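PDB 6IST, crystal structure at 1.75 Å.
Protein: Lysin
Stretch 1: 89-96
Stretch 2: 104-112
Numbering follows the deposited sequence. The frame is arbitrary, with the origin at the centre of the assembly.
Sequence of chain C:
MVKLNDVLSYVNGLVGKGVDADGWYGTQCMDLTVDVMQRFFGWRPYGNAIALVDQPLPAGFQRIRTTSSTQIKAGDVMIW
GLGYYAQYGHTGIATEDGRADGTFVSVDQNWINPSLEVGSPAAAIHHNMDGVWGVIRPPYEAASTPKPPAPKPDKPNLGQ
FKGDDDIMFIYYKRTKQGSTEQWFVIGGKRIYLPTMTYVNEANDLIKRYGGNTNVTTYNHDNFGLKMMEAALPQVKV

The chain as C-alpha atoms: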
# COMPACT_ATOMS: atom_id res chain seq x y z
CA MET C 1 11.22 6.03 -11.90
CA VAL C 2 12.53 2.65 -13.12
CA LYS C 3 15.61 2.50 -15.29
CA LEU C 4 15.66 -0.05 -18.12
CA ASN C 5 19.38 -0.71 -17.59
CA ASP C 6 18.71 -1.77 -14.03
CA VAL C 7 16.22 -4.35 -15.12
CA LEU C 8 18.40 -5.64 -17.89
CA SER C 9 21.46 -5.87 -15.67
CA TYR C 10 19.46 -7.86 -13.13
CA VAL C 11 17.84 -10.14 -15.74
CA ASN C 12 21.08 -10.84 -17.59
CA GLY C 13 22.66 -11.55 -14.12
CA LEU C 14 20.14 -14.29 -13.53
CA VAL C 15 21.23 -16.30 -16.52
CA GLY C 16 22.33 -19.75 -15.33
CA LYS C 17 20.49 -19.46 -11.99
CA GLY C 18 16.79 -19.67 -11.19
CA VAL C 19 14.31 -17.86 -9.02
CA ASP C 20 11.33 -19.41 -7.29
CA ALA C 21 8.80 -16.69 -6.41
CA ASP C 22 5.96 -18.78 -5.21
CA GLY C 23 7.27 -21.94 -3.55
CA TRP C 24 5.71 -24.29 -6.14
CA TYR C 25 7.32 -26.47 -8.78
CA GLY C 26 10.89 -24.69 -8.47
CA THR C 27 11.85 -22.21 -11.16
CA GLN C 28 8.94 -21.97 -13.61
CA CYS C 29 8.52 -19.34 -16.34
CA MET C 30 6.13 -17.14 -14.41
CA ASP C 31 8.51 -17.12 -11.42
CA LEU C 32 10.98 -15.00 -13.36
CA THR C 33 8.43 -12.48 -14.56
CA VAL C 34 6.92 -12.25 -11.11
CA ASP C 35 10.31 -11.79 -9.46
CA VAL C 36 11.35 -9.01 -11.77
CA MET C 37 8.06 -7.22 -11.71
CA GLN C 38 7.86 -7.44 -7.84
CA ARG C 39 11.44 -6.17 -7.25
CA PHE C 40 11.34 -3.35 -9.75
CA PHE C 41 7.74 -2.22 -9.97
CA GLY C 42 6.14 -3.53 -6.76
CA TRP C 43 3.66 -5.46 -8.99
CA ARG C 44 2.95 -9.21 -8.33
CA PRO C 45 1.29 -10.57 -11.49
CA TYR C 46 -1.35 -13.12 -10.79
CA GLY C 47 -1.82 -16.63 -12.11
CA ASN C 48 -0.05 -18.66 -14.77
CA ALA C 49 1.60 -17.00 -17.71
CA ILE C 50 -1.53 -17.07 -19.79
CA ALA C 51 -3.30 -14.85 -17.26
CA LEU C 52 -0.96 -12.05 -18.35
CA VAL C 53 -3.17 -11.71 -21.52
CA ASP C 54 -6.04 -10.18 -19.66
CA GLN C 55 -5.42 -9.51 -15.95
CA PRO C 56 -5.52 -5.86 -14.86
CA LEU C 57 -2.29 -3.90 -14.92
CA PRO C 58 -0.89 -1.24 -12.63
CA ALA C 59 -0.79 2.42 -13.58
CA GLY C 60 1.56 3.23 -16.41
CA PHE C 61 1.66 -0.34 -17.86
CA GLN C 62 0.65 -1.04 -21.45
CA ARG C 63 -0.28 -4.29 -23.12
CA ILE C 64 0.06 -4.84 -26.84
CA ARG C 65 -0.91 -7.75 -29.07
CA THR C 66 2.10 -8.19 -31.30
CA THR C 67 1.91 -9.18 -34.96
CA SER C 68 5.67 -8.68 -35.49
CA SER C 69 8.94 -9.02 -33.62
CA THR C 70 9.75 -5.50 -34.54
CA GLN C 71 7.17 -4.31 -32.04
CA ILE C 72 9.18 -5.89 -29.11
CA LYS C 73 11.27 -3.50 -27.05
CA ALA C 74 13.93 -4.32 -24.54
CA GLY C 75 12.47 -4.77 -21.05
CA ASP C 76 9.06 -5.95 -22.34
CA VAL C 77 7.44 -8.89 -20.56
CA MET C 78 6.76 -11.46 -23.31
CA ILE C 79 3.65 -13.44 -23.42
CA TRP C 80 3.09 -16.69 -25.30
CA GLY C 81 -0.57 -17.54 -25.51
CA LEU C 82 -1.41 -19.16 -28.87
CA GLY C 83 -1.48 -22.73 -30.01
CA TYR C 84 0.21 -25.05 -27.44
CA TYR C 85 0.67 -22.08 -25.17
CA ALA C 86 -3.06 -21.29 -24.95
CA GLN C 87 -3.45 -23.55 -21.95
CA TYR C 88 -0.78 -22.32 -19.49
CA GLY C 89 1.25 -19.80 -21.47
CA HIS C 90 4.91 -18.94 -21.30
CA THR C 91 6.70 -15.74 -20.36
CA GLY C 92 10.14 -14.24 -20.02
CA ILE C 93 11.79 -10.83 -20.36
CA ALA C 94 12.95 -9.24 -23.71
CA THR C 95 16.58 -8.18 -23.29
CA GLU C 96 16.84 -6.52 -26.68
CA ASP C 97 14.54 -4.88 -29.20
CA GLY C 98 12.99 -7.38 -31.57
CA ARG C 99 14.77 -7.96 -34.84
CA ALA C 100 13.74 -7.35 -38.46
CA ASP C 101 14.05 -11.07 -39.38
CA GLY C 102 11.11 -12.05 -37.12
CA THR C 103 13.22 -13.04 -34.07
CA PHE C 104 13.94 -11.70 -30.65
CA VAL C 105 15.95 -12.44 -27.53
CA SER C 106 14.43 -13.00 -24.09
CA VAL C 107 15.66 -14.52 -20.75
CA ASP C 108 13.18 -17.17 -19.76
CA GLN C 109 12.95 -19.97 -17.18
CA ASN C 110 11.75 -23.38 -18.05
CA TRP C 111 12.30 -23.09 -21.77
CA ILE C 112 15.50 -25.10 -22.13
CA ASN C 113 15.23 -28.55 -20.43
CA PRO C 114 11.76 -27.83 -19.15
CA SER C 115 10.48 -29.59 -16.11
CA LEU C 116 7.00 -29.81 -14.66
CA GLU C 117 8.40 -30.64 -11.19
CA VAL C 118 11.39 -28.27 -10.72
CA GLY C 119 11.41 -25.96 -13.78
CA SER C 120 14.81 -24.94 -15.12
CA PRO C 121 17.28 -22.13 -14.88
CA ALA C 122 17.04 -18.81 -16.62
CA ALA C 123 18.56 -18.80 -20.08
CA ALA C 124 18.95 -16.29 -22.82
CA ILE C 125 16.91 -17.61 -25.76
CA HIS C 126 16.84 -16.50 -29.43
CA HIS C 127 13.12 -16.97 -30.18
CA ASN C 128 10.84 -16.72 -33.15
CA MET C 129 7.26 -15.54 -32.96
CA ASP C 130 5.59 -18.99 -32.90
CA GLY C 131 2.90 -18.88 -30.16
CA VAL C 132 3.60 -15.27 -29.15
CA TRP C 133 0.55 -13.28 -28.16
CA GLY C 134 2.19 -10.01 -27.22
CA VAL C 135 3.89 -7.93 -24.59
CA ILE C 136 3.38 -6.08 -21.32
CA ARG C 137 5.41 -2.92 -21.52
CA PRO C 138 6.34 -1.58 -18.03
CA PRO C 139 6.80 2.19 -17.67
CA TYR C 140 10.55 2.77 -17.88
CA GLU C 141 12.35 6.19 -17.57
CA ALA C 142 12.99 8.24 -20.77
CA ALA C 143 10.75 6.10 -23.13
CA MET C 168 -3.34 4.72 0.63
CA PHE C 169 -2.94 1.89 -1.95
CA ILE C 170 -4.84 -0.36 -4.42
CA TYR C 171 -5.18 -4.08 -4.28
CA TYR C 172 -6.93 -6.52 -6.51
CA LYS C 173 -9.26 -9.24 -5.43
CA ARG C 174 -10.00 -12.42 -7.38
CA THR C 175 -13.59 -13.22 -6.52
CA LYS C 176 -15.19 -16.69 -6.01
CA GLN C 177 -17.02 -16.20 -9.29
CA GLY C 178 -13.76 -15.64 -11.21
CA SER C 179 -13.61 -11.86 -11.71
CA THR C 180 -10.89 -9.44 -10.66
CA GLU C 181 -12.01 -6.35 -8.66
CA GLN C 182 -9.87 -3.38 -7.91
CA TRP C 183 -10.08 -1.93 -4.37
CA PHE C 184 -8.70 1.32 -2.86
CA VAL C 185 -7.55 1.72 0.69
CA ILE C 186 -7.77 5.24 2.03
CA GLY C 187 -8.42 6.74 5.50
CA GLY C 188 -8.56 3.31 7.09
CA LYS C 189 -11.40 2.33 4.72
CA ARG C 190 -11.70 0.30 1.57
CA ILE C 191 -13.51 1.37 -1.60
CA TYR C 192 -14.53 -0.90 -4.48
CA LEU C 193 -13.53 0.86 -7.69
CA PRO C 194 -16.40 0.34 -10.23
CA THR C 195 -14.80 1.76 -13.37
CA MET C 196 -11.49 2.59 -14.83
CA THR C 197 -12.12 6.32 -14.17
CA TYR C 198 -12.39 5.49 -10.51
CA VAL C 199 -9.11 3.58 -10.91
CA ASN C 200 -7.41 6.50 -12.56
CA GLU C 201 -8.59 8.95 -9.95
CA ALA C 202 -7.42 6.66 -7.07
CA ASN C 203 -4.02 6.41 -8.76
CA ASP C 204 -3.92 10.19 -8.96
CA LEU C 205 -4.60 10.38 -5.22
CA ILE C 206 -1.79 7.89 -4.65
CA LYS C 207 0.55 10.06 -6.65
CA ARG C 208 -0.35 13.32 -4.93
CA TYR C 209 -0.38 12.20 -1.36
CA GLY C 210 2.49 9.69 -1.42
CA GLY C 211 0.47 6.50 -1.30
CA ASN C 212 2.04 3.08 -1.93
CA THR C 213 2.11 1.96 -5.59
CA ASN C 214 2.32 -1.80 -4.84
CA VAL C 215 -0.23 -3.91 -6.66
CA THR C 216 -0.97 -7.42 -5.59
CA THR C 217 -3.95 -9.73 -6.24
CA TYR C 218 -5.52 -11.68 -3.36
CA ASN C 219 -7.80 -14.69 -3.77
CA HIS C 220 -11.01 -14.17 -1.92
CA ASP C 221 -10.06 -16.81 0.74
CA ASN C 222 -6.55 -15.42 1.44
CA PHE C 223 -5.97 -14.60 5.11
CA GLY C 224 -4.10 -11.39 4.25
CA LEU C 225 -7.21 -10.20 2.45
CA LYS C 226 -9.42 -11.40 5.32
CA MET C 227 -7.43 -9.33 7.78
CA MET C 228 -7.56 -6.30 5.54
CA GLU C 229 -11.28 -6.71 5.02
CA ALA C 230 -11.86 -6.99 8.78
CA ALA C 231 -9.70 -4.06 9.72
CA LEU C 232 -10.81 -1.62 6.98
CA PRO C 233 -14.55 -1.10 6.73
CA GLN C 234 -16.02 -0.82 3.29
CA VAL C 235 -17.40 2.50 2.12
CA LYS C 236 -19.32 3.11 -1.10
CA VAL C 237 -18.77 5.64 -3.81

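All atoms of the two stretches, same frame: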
# COMPACT_ATOMS: atom_id res chain seq x y z
N GLY C 89 0.40 -20.88 -21.03
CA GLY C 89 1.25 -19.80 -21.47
C GLY C 89 2.74 -20.01 -21.21
O GLY C 89 3.19 -21.00 -20.68
N HIS C 90 3.50 -19.03 -21.66
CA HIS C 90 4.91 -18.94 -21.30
C HIS C 90 5.21 -17.47 -21.20
O HIS C 90 4.52 -16.67 -21.78
CB HIS C 90 5.73 -19.61 -22.41
CG HIS C 90 7.19 -19.59 -22.15
ND1 HIS C 90 7.78 -20.19 -21.06
CD2 HIS C 90 8.18 -18.98 -22.82
CE1 HIS C 90 9.08 -19.95 -21.08
NE2 HIS C 90 9.34 -19.20 -22.15
N THR C 91 6.31 -17.13 -20.52
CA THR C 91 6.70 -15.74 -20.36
C THR C 91 8.18 -15.69 -20.14
O THR C 91 8.80 -16.70 -19.98
CB THR C 91 5.93 -15.10 -19.19
OG1 THR C 91 6.22 -13.70 -19.14
CG2 THR C 91 6.27 -15.76 -17.81
N GLY C 92 8.71 -14.49 -20.30
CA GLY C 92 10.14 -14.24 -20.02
C GLY C 92 10.33 -12.74 -20.32
O GLY C 92 9.38 -12.00 -20.56
N ILE C 93 11.57 -12.24 -20.21
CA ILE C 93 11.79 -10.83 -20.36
C ILE C 93 12.64 -10.55 -21.60
O ILE C 93 13.78 -11.07 -21.64
CB ILE C 93 12.54 -10.23 -19.15
CG1 ILE C 93 11.82 -10.51 -17.79
CG2 ILE C 93 12.72 -8.72 -19.32
CD1 ILE C 93 10.40 -10.01 -17.68
N ALA C 94 12.21 -9.62 -22.42
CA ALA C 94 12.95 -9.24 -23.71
C ALA C 94 14.16 -8.45 -23.26
O ALA C 94 14.05 -7.54 -22.45
CB ALA C 94 12.10 -8.41 -24.61
N THR C 95 15.33 -8.84 -23.74
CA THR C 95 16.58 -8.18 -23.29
C THR C 95 17.13 -7.26 -24.35
O THR C 95 18.12 -6.49 -24.08
CB THR C 95 17.64 -9.19 -22.91
OG1 THR C 95 17.73 -10.24 -23.89
CG2 THR C 95 17.24 -9.80 -21.58
N GLU C 96 16.49 -7.31 -25.51
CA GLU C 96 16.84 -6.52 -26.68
C GLU C 96 15.60 -6.15 -27.44
O GLU C 96 14.59 -6.81 -27.31
CB GLU C 96 17.74 -7.36 -27.60
CG GLU C 96 19.10 -7.68 -26.98
CD GLU C 96 19.90 -8.70 -27.78
OE1 GLU C 96 20.81 -9.30 -27.17
OE2 GLU C 96 19.62 -8.94 -28.98
N PHE C 104 13.62 -12.51 -31.77
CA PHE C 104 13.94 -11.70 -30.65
C PHE C 104 14.70 -12.52 -29.59
O PHE C 104 14.73 -13.75 -29.63
CB PHE C 104 12.65 -11.05 -30.08
CG PHE C 104 11.68 -12.04 -29.46
CD1 PHE C 104 10.68 -12.63 -30.23
CD2 PHE C 104 11.73 -12.31 -28.15
CE1 PHE C 104 9.79 -13.54 -29.70
CE2 PHE C 104 10.86 -13.25 -27.58
CZ PHE C 104 9.88 -13.81 -28.36
N VAL C 105 15.30 -11.83 -28.64
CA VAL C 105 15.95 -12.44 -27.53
C VAL C 105 15.26 -12.12 -26.20
O VAL C 105 15.03 -11.00 -25.89
CB VAL C 105 17.42 -12.00 -27.47
CG1 VAL C 105 18.11 -12.55 -26.27
CG2 VAL C 105 18.15 -12.46 -28.74
N SER C 106 14.94 -13.15 -25.42
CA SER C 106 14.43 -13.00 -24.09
C SER C 106 15.16 -13.97 -23.10
O SER C 106 15.73 -14.99 -23.51
CB SER C 106 12.88 -13.11 -24.07
OG SER C 106 12.46 -14.44 -24.37
N VAL C 107 15.16 -13.64 -21.80
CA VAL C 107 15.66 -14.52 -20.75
C VAL C 107 14.44 -15.12 -20.12
O VAL C 107 13.49 -14.37 -19.77
CB VAL C 107 16.44 -13.74 -19.73
CG1 VAL C 107 16.66 -14.53 -18.49
CG2 VAL C 107 17.73 -13.34 -20.36
N ASP C 108 14.38 -16.42 -20.16
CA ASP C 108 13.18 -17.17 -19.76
C ASP C 108 13.64 -18.31 -18.87
O ASP C 108 14.73 -18.87 -19.06
CB ASP C 108 12.46 -17.90 -20.90
CG ASP C 108 12.16 -17.09 -22.18
OD1 ASP C 108 12.27 -15.86 -22.28
OD2 ASP C 108 11.58 -17.77 -23.08
N GLN C 109 12.80 -18.69 -17.89
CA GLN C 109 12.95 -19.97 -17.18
C GLN C 109 12.08 -20.98 -17.75
O GLN C 109 11.01 -20.66 -18.27
CB GLN C 109 12.64 -19.82 -15.69
CG GLN C 109 13.64 -18.96 -15.00
CD GLN C 109 13.47 -18.78 -13.52
OE1 GLN C 109 14.44 -18.42 -12.86
NE2 GLN C 109 12.25 -18.93 -12.99
N ASN C 110 12.54 -22.23 -17.65
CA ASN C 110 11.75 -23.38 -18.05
C ASN C 110 11.45 -23.48 -19.51
O ASN C 110 10.39 -24.03 -19.93
CB ASN C 110 10.47 -23.49 -17.22
CG ASN C 110 10.07 -24.95 -16.99
OD1 ASN C 110 10.91 -25.82 -16.97
ND2 ASN C 110 8.81 -25.19 -16.86
N TRP C 111 12.39 -23.00 -20.31
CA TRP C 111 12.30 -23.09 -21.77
C TRP C 111 13.23 -24.20 -22.20
O TRP C 111 12.78 -25.15 -22.86
CB TRP C 111 12.64 -21.77 -22.49
CG TRP C 111 12.62 -21.89 -23.99
CD1 TRP C 111 13.70 -22.14 -24.81
CD2 TRP C 111 11.49 -21.87 -24.82
NE1 TRP C 111 13.30 -22.23 -26.09
CE2 TRP C 111 11.94 -22.02 -26.14
CE3 TRP C 111 10.13 -21.61 -24.60
CZ2 TRP C 111 11.09 -22.01 -27.23
CZ3 TRP C 111 9.29 -21.60 -25.65
CH2 TRP C 111 9.77 -21.79 -26.99
N ILE C 112 14.51 -24.05 -21.90
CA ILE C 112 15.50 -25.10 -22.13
C ILE C 112 15.41 -26.15 -21.02
O ILE C 112 15.37 -25.81 -19.82
CB ILE C 112 16.90 -24.50 -22.13
CG1 ILE C 112 17.07 -23.76 -23.45
CG2 ILE C 112 17.98 -25.60 -22.05
CD1 ILE C 112 18.16 -22.71 -23.37
O HOH W 1 10.54 -16.91 -17.64
O HOH W 2 16.41 -9.30 -30.30
O HOH W 3 14.28 -9.14 -28.10

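The two stretches associate as antiparallel strands, burying 495 Å² in total, and the contact begins in earnest at V105, since F104 points sideways and makes no close contact with stretch 1. V105 directs its side chain toward stretch 1, where CG1 lies 3.3 Å from T95 OG1 and CG2 lies 3.8 Å from E96 OE2, so the branched valine packs against the threonine and the glutamate. Its backbone is equally engaged: V105 O accepts a hydrogen bond from T95 N (3.1 Å), while a water bridges V105 N (2.9 Å from the water oxygen) to E96 O (2.5 Å from the same oxygen). E96 N, by contrast, is buried without a partner.

S106 pairs with A94 at a non-hydrogen-bonded position, their side chains on the same face of the sheet. Both are small, and their CA atoms lie 4.1 Å apart, as is usual for such a pair; A94 CA and S106 CB are 3.9 Å apart. S106 CA also approaches I93 O at 3.2 Å in a CA-H...O contact. At the next position V107 and I93 form the hydrogen-bonded pair, with I93 N to V107 O and V107 N to I93 O both 2.9 Å. V107 CG2 meets T95 CG2 at 3.8 Å, adding an apolar contact beside this pair.

D108 links the strand to the histidine. In its m rotamer, OD1 accepts a hydrogen bond from S106 OG (2.5 Å) and OD2 accepts one from H90 NE2 (2.8 Å). Glycine suits position 92 opposite: an ideal CB on G92 would fall 2.0 Å from D108 OD1.

Beyond the aspartate, a water accepts from Q109 N (2.9 Å from its oxygen) and donates to T91 O (also 2.9 Å), spanning the widening gap. Q109 O borders the H90 ring edge, 3.5 Å from H90 CE1. W111 adds a further neighbour, placing CE3 over one face of the H90 ring, 3.5 Å from H90 NE2, with the planes inclined at 42°.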